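Local atomic coordinates of Na-K-Cl cotransporter (Methanosarcina acetivorans, PDB entry 3G40), a protein that probably carries chloride together with monovalent cations across the membrane, and is represented here by its C-terminal cytoplasmic domain alone. Residues K20-V25 with K47-L52; R41-P46 with Y186-N191; F144-Q149 with G269-F274; N156-W161 with S190-S195. All blocks are in the same frame, centred on the assembly; numbering follows the deposited sequence.

Interaction 1. Residues K20-V25 with K47-L52; sequences KANLLV and KGSVKL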
loop_
_atom_site.group_PDB
_atom_site.type_symbol
_atom_site.label_atom_id
_atom_site.label_comp_id
_atom_site.label_asym_id
_atom_site.label_seq_id
_atom_site.Cartn_x
_atom_site.Cartn_y
_atom_site.Cartn_z
ATOM N N LYS A 20 -20.819 -12.035 -4.579
ATOM C CA LYS A 20 -19.474 -12.571 -4.584
ATOM C C LYS A 20 -18.775 -12.192 -5.875
ATOM O O LYS A 20 -19.206 -12.556 -6.970
ATOM C CB LYS A 20 -19.508 -14.088 -4.379
ATOM C CG LYS A 20 -19.840 -14.473 -2.946
ATOM C CD LYS A 20 -20.479 -15.844 -2.868
ATOM C CE LYS A 20 -20.898 -16.160 -1.440
ATOM N NZ LYS A 20 -21.594 -17.476 -1.343
ATOM N N ALA A 21 -17.700 -11.433 -5.736
ATOM C CA ALA A 21 -16.919 -11.031 -6.886
ATOM C C ALA A 21 -16.004 -12.195 -7.248
ATOM O O ALA A 21 -15.270 -12.688 -6.389
ATOM C CB ALA A 21 -16.087 -9.808 -6.537
ATOM N N ASN A 22 -16.052 -12.613 -8.506
ATOM C CA ASN A 22 -15.109 -13.596 -9.035
ATOM C C ASN A 22 -14.236 -12.905 -10.080
ATOM O O ASN A 22 -14.710 -12.581 -11.157
ATOM C CB ASN A 22 -15.862 -14.772 -9.654
ATOM C CG ASN A 22 -16.739 -15.488 -8.649
ATOM O OD1 ASN A 22 -16.267 -15.926 -7.599
ATOM N ND2 ASN A 22 -18.029 -15.611 -8.964
ATOM N N LEU A 23 -12.976 -12.640 -9.735
ATOM C CA LEU A 23 -12.106 -11.843 -10.591
ATOM C C LEU A 23 -11.232 -12.717 -11.478
ATOM O O LEU A 23 -10.743 -13.756 -11.043
ATOM C CB LEU A 23 -11.176 -10.964 -9.749
ATOM C CG LEU A 23 -11.862 -10.083 -8.706
ATOM C CD1 LEU A 23 -10.823 -9.218 -7.980
ATOM C CD2 LEU A 23 -12.916 -9.238 -9.389
ATOM N N LEU A 24 -11.036 -12.279 -12.714
ATOM C CA LEU A 24 -9.968 -12.806 -13.552
ATOM C C LEU A 24 -8.869 -11.751 -13.550
ATOM O O LEU A 24 -9.096 -10.603 -13.947
ATOM C CB LEU A 24 -10.472 -13.041 -14.972
ATOM C CG LEU A 24 -9.428 -13.571 -15.956
ATOM C CD1 LEU A 24 -8.905 -14.933 -15.495
ATOM C CD2 LEU A 24 -10.047 -13.677 -17.326
ATOM N N VAL A 25 -7.696 -12.130 -13.066
ATOM C CA VAL A 25 -6.601 -11.188 -12.890
ATOM C C VAL A 25 -5.380 -11.594 -13.726
ATOM O O VAL A 25 -4.640 -12.503 -13.353
ATOM C CB VAL A 25 -6.187 -11.107 -11.396
ATOM C CG1 VAL A 25 -5.089 -10.065 -11.192
ATOM C CG2 VAL A 25 -7.406 -10.814 -10.505
ATOM N N LYS A 47 -15.469 -15.472 0.427
ATOM C CA LYS A 47 -16.020 -16.468 -0.498
ATOM C C LYS A 47 -16.194 -15.985 -1.940
ATOM O O LYS A 47 -16.822 -16.672 -2.738
ATOM C CB LYS A 47 -17.346 -17.043 0.025
ATOM C CG LYS A 47 -17.262 -17.724 1.391
ATOM C CD LYS A 47 -16.342 -18.923 1.383
ATOM C CE LYS A 47 -16.567 -19.788 2.615
ATOM N NZ LYS A 47 -16.023 -21.171 2.450
ATOM N N GLY A 48 -15.655 -14.810 -2.269
ATOM C CA GLY A 48 -15.482 -14.419 -3.660
ATOM C C GLY A 48 -14.339 -15.272 -4.227
ATOM O O GLY A 48 -13.901 -16.227 -3.585
ATOM N N SER A 49 -13.841 -14.955 -5.414
ATOM C CA SER A 49 -12.684 -15.709 -5.918
ATOM C C SER A 49 -11.749 -14.903 -6.800
ATOM O O SER A 49 -12.142 -13.895 -7.383
ATOM C CB SER A 49 -13.121 -16.972 -6.666
ATOM O OG SER A 49 -13.741 -16.642 -7.896
ATOM N N VAL A 50 -10.516 -15.395 -6.916
ATOM C CA VAL A 50 -9.490 -14.765 -7.728
ATOM C C VAL A 50 -8.790 -15.821 -8.603
ATOM O O VAL A 50 -8.154 -16.731 -8.083
ATOM C CB VAL A 50 -8.430 -14.088 -6.848
ATOM C CG1 VAL A 50 -7.308 -13.540 -7.703
ATOM C CG2 VAL A 50 -9.071 -12.946 -5.985
ATOM N N LYS A 51 -8.924 -15.695 -9.919
ATOM C CA LYS A 51 -8.175 -16.526 -10.849
ATOM C C LYS A 51 -6.959 -15.768 -11.367
ATOM O O LYS A 51 -7.093 -14.748 -12.036
ATOM C CB LYS A 51 -9.054 -16.959 -12.024
ATOM C CG LYS A 51 -8.350 -17.937 -12.965
ATOM C CD LYS A 51 -9.347 -18.552 -13.939
ATOM C CE LYS A 51 -9.222 -20.076 -13.978
ATOM N NZ LYS A 51 -7.811 -20.541 -14.060
ATOM N N LEU A 52 -5.771 -16.266 -11.042
ATOM C CA LEU A 52 -4.553 -15.642 -11.517
ATOM C C LEU A 52 -4.192 -16.193 -12.885
ATOM O O LEU A 52 -3.934 -17.376 -13.023
ATOM C CB LEU A 52 -3.433 -15.890 -10.525
ATOM C CG LEU A 52 -3.780 -15.416 -9.120
ATOM C CD1 LEU A 52 -2.717 -15.836 -8.129
ATOM C CD2 LEU A 52 -4.009 -13.860 -9.080
HETATM O O HOH W 1 -17.337 -17.202 -5.364
HETATM O O HOH W 2 -12.499 -15.962 -10.319
#

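Interaction 2. Residues R41-P46 with Y186-N191; sequences RDITYP and YKLKSN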
loop_
_atom_site.group_PDB
_atom_site.type_symbol
_atom_site.label_atom_id
_atom_site.label_comp_id
_atom_site.label_asym_id
_atom_site.label_seq_id
_atom_site.Cartn_x
_atom_site.Cartn_y
_atom_site.Cartn_z
ATOM N N ARG A 41 -8.027 -8.975 -2.349
ATOM C CA ARG A 41 -8.685 -9.683 -1.251
ATOM C C ARG A 41 -9.892 -8.882 -0.695
ATOM O O ARG A 41 -10.959 -9.445 -0.414
ATOM C CB ARG A 41 -7.690 -9.960 -0.148
ATOM C CG ARG A 41 -8.237 -10.751 1.012
ATOM C CD ARG A 41 -7.392 -10.456 2.222
ATOM N NE ARG A 41 -7.386 -9.014 2.472
ATOM C CZ ARG A 41 -6.480 -8.380 3.211
ATOM N NH1 ARG A 41 -5.493 -9.067 3.780
ATOM N NH2 ARG A 41 -6.569 -7.057 3.386
ATOM N N ASP A 42 -9.713 -7.579 -0.523
ATOM C CA ASP A 42 -10.790 -6.719 0.011
ATOM C C ASP A 42 -11.993 -6.682 -0.925
ATOM O O ASP A 42 -13.124 -6.529 -0.482
ATOM C CB ASP A 42 -10.279 -5.288 0.254
ATOM C CG ASP A 42 -9.223 -5.222 1.340
ATOM O OD1 ASP A 42 -9.158 -6.142 2.190
ATOM O OD2 ASP A 42 -8.444 -4.253 1.337
ATOM N N ILE A 43 -11.754 -6.844 -2.225
ATOM C CA ILE A 43 -12.850 -6.872 -3.191
ATOM C C ILE A 43 -13.620 -8.198 -3.134
ATOM O O ILE A 43 -14.832 -8.234 -3.347
ATOM C CB ILE A 43 -12.338 -6.626 -4.625
ATOM C CG1 ILE A 43 -11.908 -5.166 -4.797
ATOM C CG2 ILE A 43 -13.391 -7.013 -5.658
ATOM C CD1 ILE A 43 -11.108 -4.911 -6.101
ATOM N N THR A 44 -12.919 -9.280 -2.818
ATOM C CA THR A 44 -13.476 -10.631 -2.955
ATOM C C THR A 44 -13.879 -11.317 -1.641
ATOM O O THR A 44 -14.637 -12.287 -1.655
ATOM C CB THR A 44 -12.488 -11.562 -3.728
ATOM O OG1 THR A 44 -11.205 -11.509 -3.099
ATOM C CG2 THR A 44 -12.341 -11.110 -5.171
ATOM N N TYR A 45 -13.360 -10.839 -0.515
ATOM C CA TYR A 45 -13.675 -11.434 0.786
ATOM C C TYR A 45 -15.099 -11.098 1.257
ATOM O O TYR A 45 -15.532 -9.945 1.166
ATOM C CB TYR A 45 -12.675 -10.953 1.841
ATOM C CG TYR A 45 -12.952 -11.506 3.212
ATOM C CD1 TYR A 45 -13.714 -10.792 4.137
ATOM C CD2 TYR A 45 -12.460 -12.745 3.584
ATOM C CE1 TYR A 45 -13.981 -11.319 5.392
ATOM C CE2 TYR A 45 -12.713 -13.270 4.826
ATOM C CZ TYR A 45 -13.471 -12.553 5.731
ATOM O OH TYR A 45 -13.707 -13.110 6.966
ATOM N N PRO A 46 -15.839 -12.103 1.758
ATOM C CA PRO A 46 -15.467 -13.513 1.852
ATOM C C PRO A 46 -16.092 -14.338 0.728
ATOM O O PRO A 46 -17.120 -13.941 0.163
ATOM C CB PRO A 46 -16.112 -13.954 3.172
ATOM C CG PRO A 46 -17.166 -12.907 3.488
ATOM C CD PRO A 46 -17.146 -11.863 2.393
ATOM N N TYR A 186 -20.032 -0.856 -1.838
ATOM C CA TYR A 186 -20.559 -1.502 -0.643
ATOM C C TYR A 186 -19.580 -2.524 -0.057
ATOM O O TYR A 186 -19.406 -2.626 1.161
ATOM C CB TYR A 186 -21.862 -2.228 -0.974
ATOM C CG TYR A 186 -22.432 -2.935 0.226
ATOM C CD1 TYR A 186 -23.229 -2.254 1.138
ATOM C CD2 TYR A 186 -22.145 -4.275 0.471
ATOM C CE1 TYR A 186 -23.742 -2.893 2.253
ATOM C CE2 TYR A 186 -22.650 -4.921 1.582
ATOM C CZ TYR A 186 -23.449 -4.227 2.469
ATOM O OH TYR A 186 -23.957 -4.869 3.577
ATOM N N LYS A 187 -18.982 -3.323 -0.931
ATOM C CA LYS A 187 -18.013 -4.335 -0.491
ATOM C C LYS A 187 -16.810 -3.690 0.228
ATOM O O LYS A 187 -16.413 -4.121 1.321
ATOM C CB LYS A 187 -17.559 -5.151 -1.707
ATOM C CG LYS A 187 -16.416 -6.160 -1.446
ATOM C CD LYS A 187 -16.775 -7.129 -0.334
ATOM C CE LYS A 187 -17.847 -8.116 -0.763
ATOM N NZ LYS A 187 -18.169 -9.073 0.342
ATOM N N LEU A 188 -16.236 -2.646 -0.370
ATOM C CA LEU A 188 -15.075 -1.999 0.226
ATOM C C LEU A 188 -15.475 -1.198 1.454
ATOM O O LEU A 188 -14.763 -1.178 2.458
ATOM C CB LEU A 188 -14.345 -1.114 -0.796
ATOM C CG LEU A 188 -13.689 -1.874 -1.940
ATOM C CD1 LEU A 188 -13.063 -0.928 -2.944
ATOM C CD2 LEU A 188 -12.634 -2.889 -1.401
ATOM N N LYS A 189 -16.640 -0.565 1.409
ATOM C CA LYS A 189 -17.115 0.080 2.639
ATOM C C LYS A 189 -17.073 -0.941 3.767
ATOM O O LYS A 189 -16.608 -0.667 4.868
ATOM C CB LYS A 189 -18.546 0.598 2.487
ATOM C CG LYS A 189 -19.149 1.129 3.802
ATOM C CD LYS A 189 -20.609 1.526 3.631
ATOM C CE LYS A 189 -21.328 1.619 4.969
ATOM N NZ LYS A 189 -20.648 2.508 5.953
ATOM N N SER A 190 -17.576 -2.138 3.482
ATOM C CA SER A 190 -17.719 -3.133 4.524
ATOM C C SER A 190 -16.356 -3.724 4.944
ATOM O O SER A 190 -16.061 -3.836 6.133
ATOM C CB SER A 190 -18.703 -4.224 4.059
ATOM O OG SER A 190 -18.483 -5.443 4.732
ATOM N N ASN A 191 -15.515 -4.080 3.977
ATOM C CA ASN A 191 -14.224 -4.690 4.308
ATOM C C ASN A 191 -13.186 -3.715 4.909
ATOM O O ASN A 191 -12.396 -4.107 5.757
ATOM C CB ASN A 191 -13.660 -5.460 3.112
ATOM C CG ASN A 191 -14.367 -6.789 2.909
ATOM O OD1 ASN A 191 -14.986 -7.305 3.835
ATOM N ND2 ASN A 191 -14.303 -7.329 1.699
HETATM O O HOH W 3 -18.222 -11.443 -0.948
#

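Interaction 3. Residues F144-Q149 with G269-F274; sequences FSKHPQ and GSSCIF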
loop_
_atom_site.group_PDB
_atom_site.type_symbol
_atom_site.label_atom_id
_atom_site.label_comp_id
_atom_site.label_asym_id
_atom_site.label_seq_id
_atom_site.Cartn_x
_atom_site.Cartn_y
_atom_site.Cartn_z
ATOM N N PHE A 144 -8.201 -0.401 -12.485
ATOM C CA PHE A 144 -7.658 0.184 -11.269
ATOM C C PHE A 144 -6.514 1.158 -11.548
ATOM O O PHE A 144 -5.524 0.813 -12.187
ATOM C CB PHE A 144 -7.228 -0.946 -10.332
ATOM C CG PHE A 144 -6.634 -0.489 -9.030
ATOM C CD1 PHE A 144 -7.196 0.570 -8.309
ATOM C CD2 PHE A 144 -5.536 -1.148 -8.503
ATOM C CE1 PHE A 144 -6.648 0.964 -7.097
ATOM C CE2 PHE A 144 -4.987 -0.767 -7.293
ATOM C CZ PHE A 144 -5.539 0.296 -6.587
ATOM N N SER A 145 -6.660 2.393 -11.073
ATOM C CA SER A 145 -5.626 3.392 -11.291
ATOM C C SER A 145 -5.071 3.805 -9.934
ATOM O O SER A 145 -5.581 4.717 -9.277
ATOM C CB SER A 145 -6.193 4.583 -12.068
ATOM O OG SER A 145 -5.188 5.538 -12.356
ATOM N N LYS A 146 -4.038 3.099 -9.498
ATOM C CA LYS A 146 -3.498 3.300 -8.160
ATOM C C LYS A 146 -2.586 4.507 -8.133
ATOM O O LYS A 146 -1.671 4.614 -8.942
ATOM C CB LYS A 146 -2.736 2.051 -7.682
ATOM C CG LYS A 146 -2.145 2.227 -6.294
ATOM C CD LYS A 146 -1.930 0.885 -5.579
ATOM C CE LYS A 146 -0.515 0.392 -5.728
ATOM N NZ LYS A 146 -0.265 -0.770 -4.817
ATOM N N HIS A 147 -2.836 5.433 -7.215
ATOM C CA HIS A 147 -2.013 6.633 -7.158
ATOM C C HIS A 147 -0.597 6.279 -6.727
ATOM O O HIS A 147 -0.410 5.586 -5.725
ATOM C CB HIS A 147 -2.614 7.672 -6.208
ATOM C CG HIS A 147 -2.007 9.028 -6.362
ATOM N ND1 HIS A 147 -0.800 9.367 -5.793
ATOM C CD2 HIS A 147 -2.411 10.112 -7.065
ATOM C CE1 HIS A 147 -0.497 10.611 -6.118
ATOM N NE2 HIS A 147 -1.458 11.084 -6.892
ATOM N N PRO A 148 0.409 6.756 -7.481
ATOM C CA PRO A 148 1.813 6.346 -7.301
ATOM C C PRO A 148 2.414 6.816 -5.985
ATOM O O PRO A 148 3.422 6.264 -5.566
ATOM C CB PRO A 148 2.545 7.020 -8.467
ATOM C CG PRO A 148 1.485 7.525 -9.382
ATOM C CD PRO A 148 0.244 7.715 -8.581
ATOM N N GLN A 149 1.811 7.813 -5.348
ATOM C CA GLN A 149 2.291 8.273 -4.042
ATOM C C GLN A 149 1.344 7.868 -2.915
ATOM O O GLN A 149 1.774 7.334 -1.896
ATOM C CB GLN A 149 2.466 9.795 -4.021
ATOM C CG GLN A 149 3.733 10.292 -4.704
ATOM C CD GLN A 149 3.589 10.400 -6.207
ATOM O OE1 GLN A 149 2.651 11.018 -6.711
ATOM N NE2 GLN A 149 4.531 9.808 -6.935
ATOM N N GLY A 269 -5.500 13.165 -6.537
ATOM C CA GLY A 269 -4.379 12.986 -5.636
ATOM C C GLY A 269 -4.549 11.707 -4.836
ATOM O O GLY A 269 -3.907 11.519 -3.801
ATOM N N SER A 270 -5.424 10.828 -5.320
ATOM C CA SER A 270 -5.657 9.544 -4.676
ATOM C C SER A 270 -6.143 8.511 -5.698
ATOM O O SER A 270 -6.427 8.853 -6.845
ATOM C CB SER A 270 -6.675 9.706 -3.555
ATOM O OG SER A 270 -7.906 10.096 -4.099
ATOM N N SER A 271 -6.278 7.260 -5.277
ATOM C CA SER A 271 -6.591 6.191 -6.221
ATOM C C SER A 271 -8.025 6.203 -6.756
ATOM O O SER A 271 -8.961 6.630 -6.092
ATOM C CB SER A 271 -6.264 4.819 -5.628
ATOM O OG SER A 271 -4.881 4.706 -5.345
ATOM N N CYS A 272 -8.164 5.721 -7.980
ATOM C CA CYS A 272 -9.445 5.640 -8.657
ATOM C C CYS A 272 -9.651 4.240 -9.206
ATOM O O CYS A 272 -8.705 3.596 -9.658
ATOM C CB CYS A 272 -9.488 6.647 -9.807
ATOM S SG CYS A 272 -9.482 8.377 -9.267
ATOM N N ILE A 273 -10.887 3.763 -9.162
ATOM C CA ILE A 273 -11.219 2.515 -9.825
ATOM C C ILE A 273 -12.447 2.751 -10.697
ATOM O O ILE A 273 -13.346 3.513 -10.323
ATOM C CB ILE A 273 -11.391 1.339 -8.813
ATOM C CG1 ILE A 273 -11.419 -0.018 -9.535
ATOM C CG2 ILE A 273 -12.612 1.546 -7.930
ATOM C CD1 ILE A 273 -11.184 -1.217 -8.602
ATOM N N PHE A 274 -12.446 2.152 -11.887
ATOM C CA PHE A 274 -13.484 2.381 -12.888
ATOM C C PHE A 274 -14.167 1.068 -13.214
ATOM O O PHE A 274 -13.511 0.086 -13.572
ATOM C CB PHE A 274 -12.880 3.008 -14.148
ATOM C CG PHE A 274 -12.123 4.272 -13.876
ATOM C CD1 PHE A 274 -10.817 4.222 -13.417
ATOM C CD2 PHE A 274 -12.733 5.517 -14.043
ATOM C CE1 PHE A 274 -10.119 5.391 -13.138
ATOM C CE2 PHE A 274 -12.045 6.689 -13.775
ATOM C CZ PHE A 274 -10.740 6.632 -13.321
#

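Interaction 4. Residues N156-W161 with S190-S195; sequences NLINLW and SNWKAS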
loop_
_atom_site.group_PDB
_atom_site.type_symbol
_atom_site.label_atom_id
_atom_site.label_comp_id
_atom_site.label_asym_id
_atom_site.label_seq_id
_atom_site.Cartn_x
_atom_site.Cartn_y
_atom_site.Cartn_z
ATOM N N ASN A 156 -10.029 4.906 4.396
ATOM C CA ASN A 156 -11.079 5.287 5.336
ATOM C C ASN A 156 -12.206 6.102 4.702
ATOM O O ASN A 156 -13.235 6.358 5.337
ATOM C CB ASN A 156 -10.491 6.019 6.549
ATOM C CG ASN A 156 -9.946 7.389 6.204
ATOM O OD1 ASN A 156 -9.571 7.650 5.066
ATOM N ND2 ASN A 156 -9.895 8.276 7.196
ATOM N N LEU A 157 -12.020 6.509 3.453
ATOM C CA LEU A 157 -13.046 7.296 2.768
ATOM C C LEU A 157 -13.196 6.807 1.341
ATOM O O LEU A 157 -12.219 6.698 0.613
ATOM C CB LEU A 157 -12.699 8.808 2.778
ATOM C CG LEU A 157 -12.556 9.468 4.158
ATOM C CD1 LEU A 157 -11.841 10.816 4.067
ATOM C CD2 LEU A 157 -13.924 9.608 4.822
ATOM N N ILE A 158 -14.430 6.513 0.949
ATOM C CA ILE A 158 -14.741 6.058 -0.400
ATOM C C ILE A 158 -15.790 6.994 -0.989
ATOM O O ILE A 158 -16.791 7.276 -0.332
ATOM C CB ILE A 158 -15.319 4.613 -0.391
ATOM C CG1 ILE A 158 -14.328 3.636 0.262
ATOM C CG2 ILE A 158 -15.638 4.148 -1.804
ATOM C CD1 ILE A 158 -14.934 2.282 0.627
ATOM N N ASN A 159 -15.561 7.475 -2.209
ATOM C CA ASN A 159 -16.589 8.201 -2.958
ATOM C C ASN A 159 -17.074 7.333 -4.111
ATOM O O ASN A 159 -16.263 6.822 -4.882
ATOM C CB ASN A 159 -16.047 9.503 -3.558
ATOM C CG ASN A 159 -15.806 10.586 -2.521
ATOM O OD1 ASN A 159 -16.298 10.518 -1.394
ATOM N ND2 ASN A 159 -15.043 11.596 -2.907
ATOM N N LEU A 160 -18.385 7.165 -4.235
ATOM C CA LEU A 160 -18.954 6.526 -5.424
ATOM C C LEU A 160 -19.538 7.648 -6.284
ATOM O O LEU A 160 -20.473 8.335 -5.862
ATOM C CB LEU A 160 -20.073 5.565 -5.022
ATOM C CG LEU A 160 -20.484 4.318 -5.794
ATOM C CD1 LEU A 160 -21.994 4.312 -5.796
ATOM C CD2 LEU A 160 -19.873 4.135 -7.228
ATOM N N TRP A 161 -18.977 7.835 -7.476
ATOM C CA TRP A 161 -19.433 8.857 -8.403
ATOM C C TRP A 161 -20.526 8.316 -9.302
ATOM O O TRP A 161 -20.317 7.374 -10.062
ATOM C CB TRP A 161 -18.265 9.372 -9.249
ATOM C CG TRP A 161 -17.304 10.159 -8.451
ATOM C CD1 TRP A 161 -16.248 9.681 -7.731
ATOM C CD2 TRP A 161 -17.331 11.577 -8.237
ATOM N NE1 TRP A 161 -15.600 10.717 -7.101
ATOM C CE2 TRP A 161 -16.246 11.891 -7.397
ATOM C CE3 TRP A 161 -18.158 12.611 -8.690
ATOM C CZ2 TRP A 161 -15.964 13.200 -6.998
ATOM C CZ3 TRP A 161 -17.877 13.911 -8.293
ATOM C CH2 TRP A 161 -16.793 14.193 -7.458
ATOM N N SER A 190 -17.576 -2.138 3.482
ATOM C CA SER A 190 -17.719 -3.133 4.524
ATOM C C SER A 190 -16.356 -3.724 4.944
ATOM O O SER A 190 -16.061 -3.836 6.133
ATOM C CB SER A 190 -18.703 -4.224 4.059
ATOM O OG SER A 190 -18.483 -5.443 4.732
ATOM N N ASN A 191 -15.515 -4.080 3.977
ATOM C CA ASN A 191 -14.224 -4.690 4.308
ATOM C C ASN A 191 -13.186 -3.715 4.909
ATOM O O ASN A 191 -12.396 -4.107 5.757
ATOM C CB ASN A 191 -13.660 -5.460 3.112
ATOM C CG ASN A 191 -14.367 -6.789 2.909
ATOM O OD1 ASN A 191 -14.986 -7.305 3.835
ATOM N ND2 ASN A 191 -14.303 -7.329 1.699
ATOM N N TRP A 192 -13.210 -2.454 4.480
ATOM C CA TRP A 192 -12.329 -1.419 5.046
ATOM C C TRP A 192 -12.911 -0.779 6.303
ATOM O O TRP A 192 -12.190 -0.098 7.050
ATOM C CB TRP A 192 -12.084 -0.295 4.032
ATOM C CG TRP A 192 -11.249 -0.672 2.854
ATOM C CD1 TRP A 192 -10.626 -1.883 2.619
ATOM C CD2 TRP A 192 -10.909 0.175 1.750
ATOM N NE1 TRP A 192 -9.935 -1.830 1.426
ATOM C CE2 TRP A 192 -10.087 -0.580 0.878
ATOM C CE3 TRP A 192 -11.220 1.496 1.415
ATOM C CZ2 TRP A 192 -9.584 -0.054 -0.311
ATOM C CZ3 TRP A 192 -10.725 2.019 0.229
ATOM C CH2 TRP A 192 -9.903 1.243 -0.617
ATOM N N LYS A 193 -14.211 -0.970 6.525
ATOM C CA LYS A 193 -14.924 -0.227 7.566
ATOM C C LYS A 193 -14.683 1.263 7.363
ATOM O O LYS A 193 -14.375 1.994 8.301
ATOM C CB LYS A 193 -14.486 -0.664 8.962
ATOM C CG LYS A 193 -14.862 -2.105 9.274
ATOM C CD LYS A 193 -14.595 -2.466 10.723
ATOM C CE LYS A 193 -15.106 -3.869 11.033
ATOM N NZ LYS A 193 -14.876 -4.259 12.452
ATOM N N ALA A 194 -14.833 1.685 6.114
ATOM C CA ALA A 194 -14.631 3.062 5.686
ATOM C C ALA A 194 -15.961 3.816 5.626
ATOM O O ALA A 194 -17.032 3.204 5.641
ATOM C CB ALA A 194 -13.957 3.069 4.294
ATOM N N SER A 195 -15.889 5.142 5.548
ATOM C CA SER A 195 -17.082 5.954 5.288
ATOM C C SER A 195 -17.331 6.075 3.791
ATOM O O SER A 195 -16.395 6.239 3.013
ATOM C CB SER A 195 -16.924 7.352 5.896
ATOM O OG SER A 195 -16.764 7.236 7.289
#

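Interaction 1. Residues K20-V25 with K47-L52
Ser49 and Leu23 begin the backbone pairing of two parallel strands, 22-25 and 49-52. Ser49 N donates to Ala21 O, and Ser49 O receives Leu23 N. Further on, Lys51 N meets Leu23 O at 2.9 Å with a nearly straight N-H...O angle of 177°. Lys51 O then takes the N-H of Val25. Each bonded residue of 47-52 thus sits between two residues of 20-25, as parallel strands require.

A side-chain bond adds to this. Ser49 OG stands between its backbone N and carbonyl carbon (chi1 70°) and donates to Asn22 OD1 at 2.6 Å. One water donates to both Asn22 OD1 and Lys47 O. A second water gives its protons to Ser49 OG and Leu23 O. The amide of Asn22 is also held from its other end, because ND2 bonds Pro110 O.

Apolar contacts lie on both faces. On the face of Leu23 and Val25, Val25 CG2 meets Val50 CG1 at 3.9 Å, and Thr44 of helix 30-44 packs on Leu23 and Val50. On the other face, Leu24 CD1 touches Lys51 CD at 4.0 Å, the two chains side by side. At the exposed start, Lys20 CE rests on Lys47 CB at 3.9 Å.

Strand 22-27, helix 30-44 and strand 49-54 form a classic beta-alpha-beta crossover of an alpha/beta fold.

Interaction 2. Residues R41-P46 with Y186-N191
Asn191 and Lys187, one turn apart on helix 179-192, both reach into the end of helix 30-44. The CG of Asn191 is anti to its carbonyl carbon (chi1 -76°), and ND2 donates twice, to Asp42 O at 2.6 Å and to Tyr45 O at 2.9 Å. Both acceptors lie in the amide plane, so the pair of bonds fixes the rotation of the amide. Its OD1 lies at the edge of the Tyr45 ring, 3.7 Å from CD1, with ring and amide planes 55° apart.

Lys187 is bent at chi2 and chi3 and curls over the end of helix 30-44. Its CG passes 3.2 Å from Ile43 O, and its NZ bonds Tyr45 O at 2.9 Å. NZ and Asn191 ND2 grip that oxygen from opposite faces of its carbonyl plane. Side chains of one helix thus bond carbonyls at and just past the C-terminal end of another, and so join the two halves of the domain. A water links NZ to Pro46 O, just beyond the cis peptide bond.

Beside these bonds, Leu188 CD2 touches Asp42 CB at 3.7 Å. Asp42 OD1 takes a salt bridge from Arg41 NH2, while Arg41 NH1 pairs with Glu78. Asp42 OD2 is bonded by Trp192 NE1.

Interaction 3. Residues F144-Q149 with G269-F274
Ser145 and Cys272 form an antiparallel hydrogen-bonded pair in the tight part of this contact. Ser145 N bonds Cys272 O at 2.8 Å, and Cys272 N returns a bond to Ser145 O at 3.1 Å. Beside it, Phe144 and Ile273 make a non-hydrogen-bonded pair. Phe144 CD1 lies 3.6 Å from Cys272 O and also nears Ile273 CB. Ser145 CB meets the edge of the Phe274 ring at CE1.

Past Ser145 the strand pairing stops, but His147 stays tightly packed. Ser271 OG accepts His147 N at 2.9 Å and is also bonded to Gly151 O. With CG anti to the backbone N (chi1 -166°), the His147 ring packs one face over Gly269, CD2 lying 3.5 Å from Gly269 C. Pro148 CD covers the opposite face. The loose side belongs to Lys146, partly exposed, which only brushes Ser271 OG with CG at 3.8 Å.

His147 also packs on Arg31 of the second subunit. Helix 258-268 packs through Met265 on Ser145, His147 and Cys272. Strand 140-145 also pairs with 112-116, and strand 271-276 with 247-251.

Interaction 4. Residues N156-W161 with S190-S195
Ser195 forms two backbone hydrogen bonds with the start of strand 157-161. Its N donates to Asn156 O at 2.9 Å, standing 45° above that carbonyl plane. Its O receives Ile158 N at 2.9 Å, with the donor almost in line with the carbonyl bond. These two bonds frame a single parallel bridge between Leu157 and Ser195. A weaker CA-H...O contact runs from Leu157 CA to the same Ser195 O, at 3.5 Å.

Packing surrounds the bridge. Ala194 CB presses on Asn156 O at 3.5 Å. On the more exposed side, Leu157 CD2 lies against Ser195 CB at 3.9 Å. The buried side belongs to Ile158. Its CG1 is anti to the carbonyl carbon (chi1 -58°), and CD1 extends from it to Ala194 CB, 3.9 Å away. CD1 also meets Trp192 CE3, where the isoleucine side chain crosses the indole obliquely. Trp192 is tied at its far end to Asp42, and Leu247 of strand 247-251 touches it too.

Helix 179-192 ends at Trp192. Lys193, with positive phi, turns the chain into strand 195-201. Strand 157-161, helix 179-192 and strand 195-201 are a beta-alpha-beta unit, and this contact is where the returning strand first docks on its partner.

Interactions 1, 3 and 4 all belong to the same mixed sheet, but to different parts of it. Interactions 1 and 3 are buried; interactions 2 and 4 are partly buried. Interaction 1 is parallel, interaction 3 antiparallel, and interaction 4 a single parallel bridge. Interaction 2 instead joins two helices through side-chain donors and backbone carbonyls. Interactions 2 and 3 both link the two halves of the domain, one between helices and the other at the middle of the sheet. Interactions 2 and 4 share Ser190 and Asn191 on helix 179-192. Interaction 1 touches interaction 2 through Thr44. The second subunit reaches interaction 3, but not the others.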